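Local structure of protein STN1 (3KEY) at residues V36-A41 and K54-L59; N9-L14 and F139-K144. The protein regulates telomere length and protects chromosome ends in budding yeast, limiting telomerase loading through its interaction with CDC13. All coordinates share one frame; numbering follows the deposited sequence.

Interaction 1: residues V36-A41 and K54-L59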
loop_
_atom_site.group_PDB
_atom_site.type_symbol
_atom_site.label_atom_id
_atom_site.label_comp_id
_atom_site.label_asym_id
_atom_site.label_seq_id
_atom_site.Cartn_x
_atom_site.Cartn_y
_atom_site.Cartn_z
ATOM N N VAL A 36 3.890 -10.131 -10.673
ATOM C CA VAL A 36 2.588 -9.615 -10.272
ATOM C C VAL A 36 1.723 -9.348 -11.509
ATOM O O VAL A 36 0.546 -9.715 -11.549
ATOM C CB VAL A 36 2.733 -8.284 -9.468
ATOM C CG1 VAL A 36 1.366 -7.704 -9.159
ATOM C CG2 VAL A 36 3.495 -8.536 -8.178
ATOM N N VAL A 37 2.318 -8.709 -12.515
ATOM C CA VAL A 37 1.611 -8.368 -13.753
ATOM C C VAL A 37 1.133 -9.606 -14.521
ATOM O O VAL A 37 -0.008 -9.667 -14.981
ATOM C CB VAL A 37 2.512 -7.504 -14.677
ATOM C CG1 VAL A 37 1.862 -7.345 -16.040
ATOM C CG2 VAL A 37 2.736 -6.127 -14.041
ATOM N N THR A 38 2.009 -10.590 -14.662
ATOM C CA THR A 38 1.651 -11.814 -15.368
ATOM C C THR A 38 0.477 -12.505 -14.671
ATOM O O THR A 38 -0.466 -12.964 -15.322
ATOM C CB THR A 38 2.853 -12.767 -15.431
ATOM O OG1 THR A 38 3.921 -12.116 -16.129
ATOM C CG2 THR A 38 2.477 -14.071 -16.150
ATOM N N SER A 39 0.530 -12.562 -13.345
ATOM C CA SER A 39 -0.537 -13.189 -12.572
ATOM C C SER A 39 -1.876 -12.474 -12.802
ATOM O O SER A 39 -2.905 -13.119 -13.040
ATOM C CB SER A 39 -0.179 -13.179 -11.079
ATOM O OG SER A 39 -1.236 -13.710 -10.295
ATOM N N LEU A 40 -1.859 -11.143 -12.748
ATOM C CA LEU A 40 -3.073 -10.352 -12.955
ATOM C C LEU A 40 -3.559 -10.483 -14.401
ATOM O O LEU A 40 -4.763 -10.493 -14.670
ATOM C CB LEU A 40 -2.802 -8.868 -12.652
ATOM C CG LEU A 40 -3.930 -7.983 -12.104
ATOM C CD1 LEU A 40 -3.537 -6.512 -12.258
ATOM C CD2 LEU A 40 -5.226 -8.243 -12.829
ATOM N N ALA A 41 -2.615 -10.568 -15.330
ATOM C CA ALA A 41 -2.962 -10.682 -16.740
ATOM C C ALA A 41 -3.747 -11.965 -17.010
ATOM O O ALA A 41 -4.680 -11.970 -17.828
ATOM C CB ALA A 41 -1.699 -10.635 -17.606
ATOM N N LYS A 54 -7.606 -10.511 -26.793
ATOM C CA LYS A 54 -6.425 -9.680 -26.990
ATOM C C LYS A 54 -5.181 -10.504 -26.693
ATOM O O LYS A 54 -5.258 -11.536 -26.031
ATOM C CB LYS A 54 -6.466 -8.460 -26.065
ATOM C CG LYS A 54 -7.624 -7.509 -26.324
ATOM C CD LYS A 54 -7.564 -6.307 -25.393
ATOM C CE LYS A 54 -8.741 -5.374 -25.629
ATOM N NZ LYS A 54 -8.673 -4.163 -24.760
ATOM N N SER A 55 -4.037 -10.050 -27.189
ATOM C CA SER A 55 -2.781 -10.754 -26.962
ATOM C C SER A 55 -2.467 -10.717 -25.471
ATOM O O SER A 55 -2.882 -9.791 -24.765
ATOM C CB SER A 55 -1.651 -10.085 -27.749
ATOM O OG SER A 55 -1.415 -8.774 -27.271
ATOM N N PHE A 56 -1.739 -11.717 -24.988
ATOM C CA PHE A 56 -1.400 -11.765 -23.571
ATOM C C PHE A 56 -0.553 -10.546 -23.186
ATOM O O PHE A 56 -0.715 -9.976 -22.106
ATOM C CB PHE A 56 -0.629 -13.046 -23.248
ATOM C CG PHE A 56 -0.616 -13.388 -21.786
ATOM C CD1 PHE A 56 -1.746 -13.918 -21.175
ATOM C CD2 PHE A 56 0.525 -13.181 -21.021
ATOM C CE1 PHE A 56 -1.738 -14.239 -19.818
ATOM C CE2 PHE A 56 0.544 -13.498 -19.664
ATOM C CZ PHE A 56 -0.591 -14.030 -19.062
ATOM N N ASP A 57 0.348 -10.156 -24.083
ATOM C CA ASP A 57 1.214 -9.007 -23.852
ATOM C C ASP A 57 0.347 -7.771 -23.651
ATOM O O ASP A 57 0.610 -6.938 -22.786
ATOM C CB ASP A 57 2.160 -8.823 -25.046
ATOM C CG ASP A 57 2.996 -7.556 -24.948
ATOM O OD1 ASP A 57 2.516 -6.492 -25.403
ATOM O OD2 ASP A 57 4.127 -7.620 -24.413
ATOM N N SER A 58 -0.705 -7.669 -24.452
ATOM C CA SER A 58 -1.612 -6.546 -24.351
ATOM C C SER A 58 -2.310 -6.601 -22.985
ATOM O O SER A 58 -2.495 -5.575 -22.323
ATOM C CB SER A 58 -2.635 -6.617 -25.481
ATOM O OG SER A 58 -3.098 -5.325 -25.821
ATOM N N LEU A 59 -2.686 -7.807 -22.564
ATOM C CA LEU A 59 -3.353 -7.984 -21.280
ATOM C C LEU A 59 -2.430 -7.623 -20.118
ATOM O O LEU A 59 -2.890 -7.089 -19.107
ATOM C CB LEU A 59 -3.851 -9.429 -21.135
ATOM C CG LEU A 59 -4.983 -9.803 -22.102
ATOM C CD1 LEU A 59 -5.263 -11.306 -22.053
ATOM C CD2 LEU A 59 -6.225 -9.012 -21.730
#
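F56 reaches from the first turn of helix 56-73 to T38 and A41 on helix 31-47. Both helices belong to the first winged helix-turn-helix region of the Stn1 C-terminal part. The F56 CB bond does not aim at helix 31-47, but the ring ends up there. With CG anti to the backbone N (chi1 -162°), the ring is carried over to T38 and A41. Beyond CG, the ring carbon F56 CE1 lies 4.1 Å from the carbonyl carbon, A41 C. On the other branch, F56 CE2 is 4.1 Å from T38 CG2, with the T38 side chain standing roughly perpendicular to that of F56. F56 CZ, at the far end of the ring, lies 3.9 Å from A41 CB. F56 CZ is also 3.9 Å from T38 O, which meets the ring obliquely. T38 turns its methyl to the ring, while its OG1 hydrogen-bonds to R34 O and E60 OE2. A41 is buried and points at helix 56-73. The A41 CA and L59 CA atoms are 5.3 Å apart, a spacing consistent with the small alanine side chain. S55 N-caps helix 56-73 through its OG, which accepts from S58 N. On the more buried side of the contact, A41 CB lies 4.3 Å from L59 CB.

Interaction 2: residues N9-L14 and F139-K144; sequences NLMLIL and FKECLK
Segments 9-14 and 139-144, on helices 6-16 and 132-149, come nearest at L12 and E141, whose CA atoms are 8.6 Å apart, so side chains alone bridge the gap. L12 and E141 reach toward each other head-on from their helices. The L12 CD2 methyl does most of the touching, 3.5 Å from E141 CG and 3.6 Å from E141 OE1. The other methyl, L12 CD1, lies 3.9 Å from E141 CD. The two branches thus bear on the carboxylate end and on the methylene before it. M11 adds its terminal methyl. Its chain runs extended and then bends at chi3 (72°), which sets M11 CE 4.0 Å from E141 CG. The M11 and E141 chains run antiparallel where they pass. E141 is itself folded at chi2 (-44°), and R145 is a weak, long ion-pair partner for its OE1. Were E141 replaced by an alanine, the L12 methyls and M11 CE would probably lose their packing partner, and R145 its distant carboxylate. M11 also touches L92 of helix 90-108, and C142 packs on F96 and I103 of that same helix. The contact is a buried helix-helix interface joining the two winged helix-turn-helix regions of the Stn1 C-terminal part.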
loop_
_atom_site.group_PDB
_atom_site.type_symbol
_atom_site.label_atom_id
_atom_site.label_comp_id
_atom_site.label_asym_id
_atom_site.label_seq_id
_atom_site.Cartn_x
_atom_site.Cartn_y
_atom_site.Cartn_z
ATOM N N ASN A 9 0.984 -5.985 -3.268
ATOM C CA ASN A 9 2.259 -6.634 -3.583
ATOM C C ASN A 9 3.118 -5.631 -4.374
ATOM O O ASN A 9 4.328 -5.523 -4.155
ATOM C CB ASN A 9 2.051 -7.906 -4.414
ATOM C CG ASN A 9 1.687 -9.114 -3.556
ATOM O OD1 ASN A 9 2.235 -9.310 -2.469
ATOM N ND2 ASN A 9 0.772 -9.940 -4.055
ATOM N N LEU A 10 2.488 -4.901 -5.294
ATOM C CA LEU A 10 3.206 -3.895 -6.067
ATOM C C LEU A 10 3.600 -2.779 -5.108
ATOM O O LEU A 10 4.704 -2.242 -5.192
ATOM C CB LEU A 10 2.333 -3.329 -7.195
ATOM C CG LEU A 10 2.969 -2.159 -7.961
ATOM C CD1 LEU A 10 4.314 -2.588 -8.546
ATOM C CD2 LEU A 10 2.031 -1.681 -9.055
ATOM N N MET A 11 2.694 -2.436 -4.193
ATOM C CA MET A 11 2.979 -1.395 -3.211
ATOM C C MET A 11 4.251 -1.742 -2.423
ATOM O O MET A 11 5.128 -0.894 -2.241
ATOM C CB MET A 11 1.803 -1.219 -2.241
ATOM C CG MET A 11 2.080 -0.192 -1.137
ATOM S SD MET A 11 0.738 -0.038 0.074
ATOM C CE MET A 11 0.917 -1.607 0.987
ATOM N N LEU A 12 4.358 -2.991 -1.974
ATOM C CA LEU A 12 5.528 -3.422 -1.209
ATOM C C LEU A 12 6.813 -3.389 -2.032
ATOM O O LEU A 12 7.895 -3.151 -1.495
ATOM C CB LEU A 12 5.315 -4.835 -0.648
ATOM C CG LEU A 12 4.258 -4.976 0.452
ATOM C CD1 LEU A 12 4.180 -6.432 0.887
ATOM C CD2 LEU A 12 4.613 -4.088 1.637
ATOM N N ILE A 13 6.700 -3.636 -3.331
ATOM C CA ILE A 13 7.871 -3.605 -4.200
ATOM C C ILE A 13 8.351 -2.155 -4.288
ATOM O O ILE A 13 9.539 -1.862 -4.118
ATOM C CB ILE A 13 7.522 -4.135 -5.608
ATOM C CG1 ILE A 13 7.176 -5.628 -5.522
ATOM C CG2 ILE A 13 8.675 -3.874 -6.569
ATOM C CD1 ILE A 13 6.751 -6.258 -6.837
ATOM N N LEU A 14 7.413 -1.244 -4.530
ATOM C CA LEU A 14 7.741 0.173 -4.631
ATOM C C LEU A 14 8.372 0.682 -3.339
ATOM O O LEU A 14 9.352 1.425 -3.369
ATOM C CB LEU A 14 6.481 0.978 -4.960
ATOM C CG LEU A 14 5.909 0.649 -6.340
ATOM C CD1 LEU A 14 4.594 1.365 -6.560
ATOM C CD2 LEU A 14 6.914 1.050 -7.397
ATOM N N PHE A 139 -1.307 0.799 7.054
ATOM C CA PHE A 139 -1.312 0.342 8.442
ATOM C C PHE A 139 -1.385 -1.182 8.562
ATOM O O PHE A 139 -0.737 -1.760 9.436
ATOM C CB PHE A 139 -2.445 1.011 9.242
ATOM C CG PHE A 139 -2.065 2.367 9.799
ATOM C CD1 PHE A 139 -2.160 3.512 9.014
ATOM C CD2 PHE A 139 -1.551 2.481 11.092
ATOM C CE1 PHE A 139 -1.746 4.755 9.504
ATOM C CE2 PHE A 139 -1.133 3.714 11.597
ATOM C CZ PHE A 139 -1.229 4.857 10.801
ATOM N N LYS A 140 -2.149 -1.837 7.685
ATOM C CA LYS A 140 -2.222 -3.297 7.723
ATOM C C LYS A 140 -0.824 -3.906 7.535
ATOM O O LYS A 140 -0.420 -4.804 8.282
ATOM C CB LYS A 140 -3.170 -3.828 6.639
ATOM C CG LYS A 140 -4.648 -3.749 7.014
ATOM C CD LYS A 140 -5.553 -4.320 5.922
ATOM C CE LYS A 140 -7.012 -4.379 6.389
ATOM N NZ LYS A 140 -7.913 -4.899 5.311
ATOM N N GLU A 141 -0.091 -3.418 6.537
ATOM C CA GLU A 141 1.257 -3.911 6.272
ATOM C C GLU A 141 2.216 -3.658 7.443
ATOM O O GLU A 141 2.997 -4.534 7.815
ATOM C CB GLU A 141 1.827 -3.267 5.009
ATOM C CG GLU A 141 1.894 -4.203 3.833
ATOM C CD GLU A 141 2.424 -5.580 4.221
ATOM O OE1 GLU A 141 3.572 -5.696 4.731
ATOM O OE2 GLU A 141 1.680 -6.548 4.017
ATOM N N CYS A 142 2.172 -2.457 8.008
ATOM C CA CYS A 142 3.035 -2.143 9.141
ATOM C C CYS A 142 2.680 -3.009 10.346
ATOM O O CYS A 142 3.563 -3.542 11.013
ATOM C CB CYS A 142 2.913 -0.669 9.516
ATOM S SG CYS A 142 3.581 0.426 8.265
ATOM N N LEU A 143 1.387 -3.155 10.620
ATOM C CA LEU A 143 0.954 -3.964 11.755
ATOM C C LEU A 143 1.364 -5.418 11.562
ATOM O O LEU A 143 1.760 -6.093 12.514
ATOM C CB LEU A 143 -0.565 -3.838 11.950
ATOM C CG LEU A 143 -0.975 -2.485 12.557
ATOM C CD1 LEU A 143 -2.476 -2.246 12.439
ATOM C CD2 LEU A 143 -0.541 -2.461 14.028
ATOM N N LYS A 144 1.286 -5.890 10.323
ATOM C CA LYS A 144 1.669 -7.262 9.995
ATOM C C LYS A 144 3.157 -7.441 10.337
ATOM O O LYS A 144 3.551 -8.428 10.966
ATOM C CB LYS A 144 1.411 -7.510 8.505
ATOM C CG LYS A 144 1.647 -8.926 8.001
ATOM C CD LYS A 144 1.157 -9.059 6.542
ATOM C CE LYS A 144 1.484 -10.433 5.950
ATOM N NZ LYS A 144 0.914 -10.650 4.577
#

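In the fold
Interaction 1 lies within the first winged helix-turn-helix region, while interaction 2 joins that region to the second. Both segments of interaction 1 fall, in sequence, between the two segments of interaction 2. Their centres are about 23 Å apart. Interaction 2 sits about 5 Å from the centre of the chain, and interaction 1 about 22 Å from it, measured between centres. V36 connects them at the start of segment 36-41. V36 CG2 packs 4.1 Å from N9 CB and 4.2 Å from I13 CD1. V36 also touches L67 of helix 56-73, so helix 31-47 is in contact with both neighbours there.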